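Local coordinates for protein peptidase, zinc-dependent (Methanocorpusculum labreanum, PDB 3LMC) that probably acts as a zinc-dependent metallopeptidase of family M54 and carries, besides its zinc, an iron(III) ion, at residues A[144-149]-A[177-182]. Numbering follows the deposited sequence.
With ZN (zinc ion), chain C.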
loop_
_atom_site.group_PDB
_atom_site.type_symbol
_atom_site.label_atom_id
_atom_site.label_comp_id
_atom_site.label_asym_id
_atom_site.label_seq_id
_atom_site.Cartn_x
_atom_site.Cartn_y
_atom_site.Cartn_z
ATOM N N VAL A 144 -6.522 -4.727 -2.620
ATOM C CA VAL A 144 -6.518 -5.338 -1.304
ATOM C C VAL A 144 -5.371 -6.331 -1.195
ATOM O O VAL A 144 -4.647 -6.355 -0.201
ATOM C CB VAL A 144 -7.814 -6.111 -1.057
ATOM C CG1 VAL A 144 -7.673 -7.000 0.195
ATOM C CG2 VAL A 144 -8.996 -5.150 -0.942
ATOM N N LYS A 145 -5.230 -7.162 -2.225
ATOM C CA LYS A 145 -4.235 -8.217 -2.242
ATOM C C LYS A 145 -2.803 -7.678 -2.259
ATOM O O LYS A 145 -1.924 -8.193 -1.566
ATOM C CB LYS A 145 -4.452 -9.088 -3.467
ATOM C CG LYS A 145 -5.672 -10.000 -3.410
ATOM C CD LYS A 145 -5.895 -10.581 -4.809
ATOM C CE LYS A 145 -7.017 -11.583 -4.831
ATOM N NZ LYS A 145 -6.992 -12.294 -6.141
ATOM N N GLU A 146 -2.568 -6.636 -3.049
ATOM C CA GLU A 146 -1.221 -6.080 -3.169
ATOM C C GLU A 146 -0.969 -5.107 -2.025
ATOM O O GLU A 146 0.161 -4.959 -1.562
ATOM C CB GLU A 146 -1.011 -5.416 -4.529
ATOM C CG GLU A 146 0.270 -4.607 -4.637
ATOM C CD GLU A 146 1.523 -5.469 -4.691
ATOM O OE1 GLU A 146 1.394 -6.713 -4.767
ATOM O OE2 GLU A 146 2.637 -4.900 -4.668
ATOM N N GLY A 147 -2.031 -4.466 -1.550
ATOM C CA GLY A 147 -1.940 -3.625 -0.367
ATOM C C GLY A 147 -1.635 -4.409 0.906
ATOM O O GLY A 147 -0.809 -3.986 1.710
ATOM N N ALA A 148 -2.301 -5.546 1.106
ATOM C CA ALA A 148 -2.032 -6.356 2.294
ATOM C C ALA A 148 -0.627 -6.953 2.208
ATOM O O ALA A 148 0.029 -7.165 3.224
ATOM C CB ALA A 148 -3.086 -7.451 2.475
ATOM N N HIS A 149 -0.171 -7.210 0.988
ATOM C CA HIS A 149 1.186 -7.694 0.745
ATOM C C HIS A 149 2.220 -6.681 1.249
ATOM O O HIS A 149 3.040 -6.997 2.100
ATOM C CB HIS A 149 1.379 -7.933 -0.754
ATOM C CG HIS A 149 2.769 -8.333 -1.130
ATOM N ND1 HIS A 149 3.134 -9.646 -1.334
ATOM C CD2 HIS A 149 3.885 -7.595 -1.333
ATOM C CE1 HIS A 149 4.418 -9.700 -1.641
ATOM N NE2 HIS A 149 4.894 -8.471 -1.650
ATOM N N ASP A 177 -3.901 -12.079 -9.673
ATOM C CA ASP A 177 -5.310 -12.453 -9.594
ATOM C C ASP A 177 -5.477 -13.857 -9.007
ATOM O O ASP A 177 -6.518 -14.168 -8.425
ATOM C CB ASP A 177 -5.981 -12.348 -10.969
ATOM C CG ASP A 177 -6.283 -10.909 -11.373
ATOM O OD1 ASP A 177 -6.218 -10.008 -10.504
ATOM O OD2 ASP A 177 -6.595 -10.681 -12.565
ATOM N N ARG A 178 -4.457 -14.699 -9.163
ATOM C CA ARG A 178 -4.492 -16.053 -8.606
ATOM C C ARG A 178 -4.271 -16.051 -7.094
ATOM O O ARG A 178 -4.656 -17.001 -6.404
ATOM C CB ARG A 178 -3.459 -16.967 -9.270
ATOM C CG ARG A 178 -3.775 -17.335 -10.723
ATOM C CD ARG A 178 -2.771 -18.367 -11.235
ATOM N NE ARG A 178 -2.825 -18.524 -12.684
ATOM C CZ ARG A 178 -1.920 -18.036 -13.530
ATOM N NH1 ARG A 178 -0.873 -17.361 -13.072
ATOM N NH2 ARG A 178 -2.058 -18.231 -14.835
ATOM N N LYS A 179 -3.642 -15.001 -6.574
ATOM C CA LYS A 179 -3.486 -14.904 -5.120
ATOM C C LYS A 179 -4.877 -14.848 -4.506
ATOM O O LYS A 179 -5.817 -14.382 -5.144
ATOM C CB LYS A 179 -2.685 -13.672 -4.722
ATOM C CG LYS A 179 -1.280 -13.645 -5.286
ATOM C CD LYS A 179 -0.660 -12.286 -5.057
ATOM C CE LYS A 179 -0.299 -12.069 -3.605
ATOM N NZ LYS A 179 0.190 -10.669 -3.401
ATOM N N ARG A 180 -5.015 -15.357 -3.289
ATOM C CA ARG A 180 -6.296 -15.313 -2.586
ATOM C C ARG A 180 -6.216 -14.300 -1.452
ATOM O O ARG A 180 -5.125 -13.862 -1.082
ATOM C CB ARG A 180 -6.673 -16.683 -2.019
ATOM C CG ARG A 180 -7.191 -17.689 -3.047
ATOM C CD ARG A 180 -6.074 -18.185 -3.947
ATOM N NE ARG A 180 -6.378 -19.491 -4.527
ATOM C CZ ARG A 180 -6.755 -19.684 -5.787
ATOM N NH1 ARG A 180 -6.874 -18.656 -6.617
ATOM N NH2 ARG A 180 -7.008 -20.911 -6.218
ATOM N N LYS A 181 -7.373 -13.903 -0.929
ATOM C CA LYS A 181 -7.403 -12.999 0.208
ATOM C C LYS A 181 -7.139 -13.855 1.435
ATOM O O LYS A 181 -8.064 -14.263 2.140
ATOM C CB LYS A 181 -8.746 -12.255 0.290
ATOM C CG LYS A 181 -8.892 -11.158 -0.787
ATOM C CD LYS A 181 -10.305 -10.642 -0.912
ATOM C CE LYS A 181 -10.471 -9.831 -2.200
ATOM N NZ LYS A 181 -11.907 -9.590 -2.546
ATOM N N TYR A 182 -5.857 -14.101 1.687
ATOM C CA TYR A 182 -5.431 -15.255 2.469
ATOM C C TYR A 182 -3.975 -15.103 2.900
ATOM O O TYR A 182 -3.096 -14.892 2.070
ATOM C CB TYR A 182 -5.572 -16.504 1.579
ATOM C CG TYR A 182 -5.061 -17.811 2.144
ATOM C CD1 TYR A 182 -5.700 -18.423 3.212
ATOM C CD2 TYR A 182 -3.968 -18.464 1.576
ATOM C CE1 TYR A 182 -5.256 -19.633 3.721
ATOM C CE2 TYR A 182 -3.507 -19.685 2.085
ATOM C CZ TYR A 182 -4.161 -20.258 3.159
ATOM O OH TYR A 182 -3.736 -21.461 3.681
HETATM ZN ZN ZN C . 6.934 -7.681 -1.844
HETATM O O HOH W 1 -7.472 -10.368 -8.342
HETATM O O HOH W 2 6.940 -5.414 -2.535
#
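Lys145 reaches from its helix to the chain leaving helix 173-178 and donates from NZ to Lys179 O at 2.6 Å, meeting that carbonyl from 30° outside its plane. Its chain is extended beyond CG, with CD anti to CA (chi2 169°), and CE lies 3.1 Å from Lys179 O. The tightly packed part continues with Lys179, which runs back toward the helix and crosses the His149 side chain at about a right angle. A bend at chi3 (73°) turns CE, and Lys179 NZ and His149 ND1 each hydrogen-bond to Ile166 O. This shared carbonyl probably steadies the imidazole, whose NE2 binds zinc at 2.2 Å; His149 and His153 are the two histidines of the HExxH motif of zinc peptidases, and His159 is the third ligand. The contact is looser toward solvent. There a water accepts from Lys145 NZ and donates to Asp177 OD1, whose partner OD2 forms a salt bridge with Arg142, while the exposed Lys181 meets Val144 and Lys145 through its aliphatic part, CG lying 4.3 Å from Lys145 CG, and its NZ pairs with Asp141 and Glu22. The chain leaving helix 173-178 thus lies against helix 136-154, which also packs on helix 16-27 through Val144 and Ala148.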